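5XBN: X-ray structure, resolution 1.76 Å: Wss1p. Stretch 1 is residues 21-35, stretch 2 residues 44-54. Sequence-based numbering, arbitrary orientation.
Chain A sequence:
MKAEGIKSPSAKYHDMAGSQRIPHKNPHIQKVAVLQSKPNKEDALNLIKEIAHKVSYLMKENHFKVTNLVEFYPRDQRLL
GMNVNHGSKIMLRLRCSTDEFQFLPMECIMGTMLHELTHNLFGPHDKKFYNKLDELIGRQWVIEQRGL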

# COMPACT_ATOMS: atom_id res chain seq x y z
N ARG A 21 -16.09 -7.42 9.14
CA ARG A 21 -15.88 -8.22 7.93
C ARG A 21 -14.45 -8.24 7.46
O ARG A 21 -13.71 -7.26 7.60
N ILE A 22 -14.07 -9.35 6.85
CA ILE A 22 -12.81 -9.40 6.13
C ILE A 22 -13.03 -8.78 4.76
O ILE A 22 -13.95 -9.16 4.04
N PRO A 23 -12.19 -7.81 4.38
CA PRO A 23 -12.33 -7.18 3.07
C PRO A 23 -12.21 -8.20 1.94
O PRO A 23 -11.48 -9.19 2.09
N HIS A 24 -12.94 -7.97 0.84
CA HIS A 24 -12.84 -8.84 -0.34
C HIS A 24 -11.38 -8.96 -0.76
O HIS A 24 -10.64 -7.98 -0.77
N LYS A 25 -10.96 -10.17 -1.12
CA LYS A 25 -9.58 -10.38 -1.54
C LYS A 25 -9.30 -9.70 -2.87
O LYS A 25 -10.15 -9.65 -3.76
N ASN A 26 -8.10 -9.15 -2.98
CA ASN A 26 -7.59 -8.57 -4.22
C ASN A 26 -6.87 -9.68 -5.00
O ASN A 26 -5.88 -10.21 -4.52
N PRO A 27 -7.40 -10.04 -6.18
CA PRO A 27 -6.85 -11.10 -7.03
C PRO A 27 -5.40 -10.86 -7.44
O PRO A 27 -4.68 -11.79 -7.83
N HIS A 28 -4.95 -9.62 -7.33
CA HIS A 28 -3.65 -9.22 -7.83
C HIS A 28 -2.59 -9.12 -6.76
O HIS A 28 -1.45 -8.77 -7.05
N ILE A 29 -2.97 -9.39 -5.51
CA ILE A 29 -2.02 -9.49 -4.42
C ILE A 29 -2.13 -10.88 -3.81
O ILE A 29 -3.19 -11.28 -3.35
N GLN A 30 -1.04 -11.63 -3.80
CA GLN A 30 -1.16 -13.03 -3.39
C GLN A 30 -1.29 -13.20 -1.87
O GLN A 30 -2.00 -14.09 -1.39
N LYS A 31 -0.63 -12.36 -1.09
CA LYS A 31 -0.58 -12.56 0.35
C LYS A 31 -0.39 -11.24 1.06
O LYS A 31 0.39 -10.41 0.60
N VAL A 32 -1.10 -11.03 2.17
CA VAL A 32 -0.80 -9.90 3.04
C VAL A 32 -0.33 -10.42 4.41
O VAL A 32 -0.68 -11.52 4.82
N ALA A 33 0.48 -9.63 5.09
CA ALA A 33 0.88 -9.99 6.45
C ALA A 33 1.09 -8.74 7.28
O ALA A 33 1.37 -7.68 6.73
N VAL A 34 0.94 -8.86 8.60
CA VAL A 34 1.25 -7.72 9.46
C VAL A 34 2.18 -8.17 10.59
O VAL A 34 2.38 -9.36 10.79
N LEU A 35 2.73 -7.20 11.31
CA LEU A 35 3.65 -7.47 12.41
C LEU A 35 2.89 -8.06 13.59
O LEU A 35 2.07 -7.38 14.20
N ALA A 44 -4.59 -4.00 12.54
CA ALA A 44 -3.58 -3.76 11.51
C ALA A 44 -3.86 -4.64 10.30
O ALA A 44 -3.71 -4.20 9.15
N LEU A 45 -4.24 -5.89 10.55
CA LEU A 45 -4.53 -6.81 9.46
C LEU A 45 -5.76 -6.37 8.66
O LEU A 45 -5.77 -6.44 7.42
N ASN A 46 -6.80 -5.91 9.36
CA ASN A 46 -7.98 -5.41 8.66
C ASN A 46 -7.60 -4.22 7.79
O ASN A 46 -8.08 -4.08 6.67
N LEU A 47 -6.72 -3.38 8.32
CA LEU A 47 -6.30 -2.16 7.63
C LEU A 47 -5.55 -2.47 6.34
O LEU A 47 -5.87 -1.93 5.29
N ILE A 48 -4.57 -3.37 6.39
CA ILE A 48 -3.79 -3.66 5.18
C ILE A 48 -4.65 -4.42 4.17
O ILE A 48 -4.49 -4.27 2.96
N LYS A 49 -5.62 -5.20 4.65
CA LYS A 49 -6.53 -5.88 3.73
C LYS A 49 -7.49 -4.90 3.09
O LYS A 49 -7.91 -5.10 1.96
N GLU A 50 -7.84 -3.84 3.82
CA GLU A 50 -8.72 -2.82 3.25
C GLU A 50 -7.95 -2.03 2.20
O GLU A 50 -8.51 -1.68 1.16
N ILE A 51 -6.68 -1.75 2.46
CA ILE A 51 -5.83 -1.11 1.44
C ILE A 51 -5.79 -1.97 0.19
O ILE A 51 -6.01 -1.49 -0.93
N ALA A 52 -5.53 -3.27 0.38
CA ALA A 52 -5.46 -4.23 -0.72
C ALA A 52 -6.75 -4.25 -1.52
O ALA A 52 -6.74 -4.24 -2.74
N HIS A 53 -7.88 -4.29 -0.82
CA HIS A 53 -9.18 -4.29 -1.48
C HIS A 53 -9.39 -3.00 -2.26
O HIS A 53 -9.80 -3.02 -3.42
N LYS A 54 -9.08 -1.88 -1.63
CA LYS A 54 -9.41 -0.60 -2.23
C LYS A 54 -8.60 -0.35 -3.51
O LYS A 54 -9.11 0.32 -4.41

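Stretch 1 runs from a loop through strand 29-33, and stretch 2 is one helix. Strand and helix run roughly antiparallel, at 145°, with their axes 8.6 Å apart at closest approach.

Arg 21 contributes mainly its backbone, since the end of its side chain leads away from the helix. Water 1 donates to Arg 21 O (2.6 Å) and accepts from Asn 46 ND2 (2.4 Å). The water thus bridges two groups whose direct geometry is too poor for a hydrogen bond. Ile 22 (m, t) lies sideways; its CG2 is 4.0 Å from Lys 49 CD.

Pro 23 points toward the helix. Pro 23 CB is 3.6 Å from Lys 49 O, and Pro 23 CG is 3.5 Å from Glu 50 OE1. Pro 23 CB is 4.0 Å from His 53 CB.

His 24 (chi1 m) starts sideways and its end leads away. Its CB still lies 3.7 Å from ND1 of His 53 (chi1 t). The two rings are oblique, with centroids 5.7 Å apart and planes at 37°. His 24 N sits over one face of the His 53 ring. Water 2 donates to both His 24 O (3.0 Å) and Lys 49 O (2.8 Å), linking the two backbones.

Lys 25 points away, but its backbone takes part through water 3. This water donates a weak hydrogen bond to Lys 25 O (3.1 Å) and is hydrogen-bonded to His 53 ND1 (2.8 Å).

Asn 26 (chi1 t) points in and is buried. Its ND2 donates to Ala 52 O at 2.8 Å, the one direct hydrogen bond between the stretches. Its OD1 accepts from His 28 N (2.8 Å) within the type I turn from Asn 26 to Ile 29. One amide therefore ties the turn to the helix.

With Ile 29 (m, t) the contact becomes apolar: its CD1 is 3.8 Å from Ala 52 CB.

Val 32 (m) points in. Its CB lies 4.0 Å from CG2 of Ile 48 (t, t). Val 32 CG2 meets Lys 49 CG at 3.7 Å, along the aliphatic part of that lysine, and Leu 45 CD1 at 4.1 Å.

Ala 33 points its CB away, yet its O lies 3.9 Å from Ile 48 CD1. Val 34 (m) turns back in. Its CG1 is 3.7 Å from Ile 48 CG2 and 4.2 Å from Ala 44 CB, while its CG2 is 4.1 Å from Leu 45 CB.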

# COMPACT_ATOMS: atom_id res chain seq x y z
CB ARG A 21 -16.73 -7.70 6.78
CG ARG A 21 -18.16 -8.09 6.85
CD ARG A 21 -18.98 -6.88 7.18
NE ARG A 21 -20.36 -7.27 7.36
CZ ARG A 21 -20.93 -7.49 8.54
NH1 ARG A 21 -20.23 -7.30 9.66
NH2 ARG A 21 -22.20 -7.84 8.59
CB ILE A 22 -12.30 -10.85 6.01
CG1 ILE A 22 -12.12 -11.45 7.41
CG2 ILE A 22 -11.00 -10.89 5.19
CD1 ILE A 22 -11.62 -12.87 7.40
CB PRO A 23 -11.16 -6.19 3.03
CG PRO A 23 -10.91 -5.87 4.47
CD PRO A 23 -11.13 -7.17 5.19
CB HIS A 24 -13.68 -8.30 -1.50
CG HIS A 24 -15.16 -8.54 -1.37
ND1 HIS A 24 -16.03 -7.59 -0.89
CD2 HIS A 24 -15.92 -9.61 -1.72
CE1 HIS A 24 -17.26 -8.08 -0.90
NE2 HIS A 24 -17.22 -9.30 -1.40
CB LYS A 25 -9.28 -11.88 -1.64
CG LYS A 25 -9.47 -12.62 -0.34
CD LYS A 25 -9.17 -14.11 -0.50
CE LYS A 25 -9.58 -14.88 0.73
NZ LYS A 25 -9.16 -16.31 0.63
CB ASN A 26 -6.65 -7.41 -3.87
CG ASN A 26 -6.02 -6.74 -5.10
OD1 ASN A 26 -6.01 -7.27 -6.21
ND2 ASN A 26 -5.46 -5.55 -4.87
CB PRO A 27 -7.76 -11.05 -8.28
CG PRO A 27 -8.99 -10.35 -7.84
CD PRO A 27 -8.56 -9.38 -6.79
CB HIS A 28 -3.78 -7.90 -8.58
CG HIS A 28 -4.96 -7.88 -9.50
ND1 HIS A 28 -5.03 -8.66 -10.63
CD2 HIS A 28 -6.15 -7.23 -9.41
CE1 HIS A 28 -6.20 -8.46 -11.23
NE2 HIS A 28 -6.90 -7.60 -10.50
CB ILE A 29 -2.28 -8.44 -3.34
CG1 ILE A 29 -2.24 -7.04 -3.96
CG2 ILE A 29 -1.28 -8.61 -2.19
CD1 ILE A 29 -2.64 -5.90 -3.01
CB GLN A 30 0.03 -13.83 -3.91
CG GLN A 30 0.07 -13.96 -5.40
CD GLN A 30 1.28 -14.74 -5.88
OE1 GLN A 30 1.55 -15.84 -5.40
NE2 GLN A 30 2.03 -14.16 -6.80
CB LYS A 31 0.58 -13.50 0.70
CG LYS A 31 0.74 -13.83 2.18
CD LYS A 31 -0.26 -14.87 2.62
CE LYS A 31 0.16 -15.55 3.91
NZ LYS A 31 0.24 -14.61 5.06
CB VAL A 32 -2.00 -8.95 3.22
CG1 VAL A 32 -2.50 -8.50 1.87
CG2 VAL A 32 -3.11 -9.62 3.99
CB ALA A 33 2.16 -10.83 6.42
CB VAL A 34 -0.02 -7.06 10.05
CG1 VAL A 34 -0.91 -6.53 8.93
CG2 VAL A 34 -0.78 -8.02 10.94
CB LEU A 35 4.39 -6.20 12.82
CG LEU A 35 5.35 -5.66 11.75
CD1 LEU A 35 5.81 -4.26 12.12
CD2 LEU A 35 6.55 -6.59 11.59
CB ALA A 44 -2.17 -4.02 12.06
CB LEU A 45 -4.73 -8.24 10.00
CG LEU A 45 -4.89 -9.32 8.94
CD1 LEU A 45 -3.67 -9.37 8.02
CD2 LEU A 45 -5.17 -10.69 9.57
CB ASN A 46 -9.09 -5.02 9.65
CG ASN A 46 -10.27 -4.34 8.97
OD1 ASN A 46 -10.37 -3.11 8.97
ND2 ASN A 46 -11.16 -5.14 8.39
CB LEU A 47 -5.43 -1.31 8.56
CG LEU A 47 -4.88 0.02 8.06
CD1 LEU A 47 -5.99 0.89 7.50
CD2 LEU A 47 -4.17 0.72 9.21
CB ILE A 48 -2.48 -4.43 5.50
CG1 ILE A 48 -1.44 -4.22 4.38
CG2 ILE A 48 -2.74 -5.90 5.74
CD1 ILE A 48 -0.02 -4.66 4.75
CB LYS A 49 -7.32 -6.98 4.44
CG LYS A 49 -6.45 -8.19 4.75
CD LYS A 49 -7.27 -9.35 5.30
CE LYS A 49 -6.36 -10.55 5.55
NZ LYS A 49 -7.11 -11.80 5.88
CB GLU A 50 -9.28 -1.90 4.33
CG GLU A 50 -10.29 -0.86 3.82
CD GLU A 50 -11.57 -1.46 3.23
OE1 GLU A 50 -11.88 -2.64 3.52
OE2 GLU A 50 -12.28 -0.75 2.49
CB ILE A 51 -4.39 -0.89 1.96
CG1 ILE A 51 -4.35 0.13 3.10
CG2 ILE A 51 -3.45 -0.45 0.81
CD1 ILE A 51 -4.51 1.55 2.66
CB ALA A 52 -5.16 -5.62 -0.19
CB HIS A 53 -10.29 -4.46 -0.44
CG HIS A 53 -11.67 -4.29 -1.00
ND1 HIS A 53 -12.13 -5.04 -2.05
CD2 HIS A 53 -12.68 -3.46 -0.64
CE1 HIS A 53 -13.38 -4.69 -2.33
NE2 HIS A 53 -13.73 -3.73 -1.49
CB LYS A 54 -9.19 0.54 -1.25
CG LYS A 54 -10.32 0.66 -0.22
CD LYS A 54 -10.07 1.81 0.74
CE LYS A 54 -11.00 2.98 0.44
NZ LYS A 54 -10.64 4.18 1.24
O HOH W 1 -13.33 -4.69 7.45
O HOH W 2 -8.10 -7.63 0.80
O HOH W 3 -10.82 -6.65 -4.00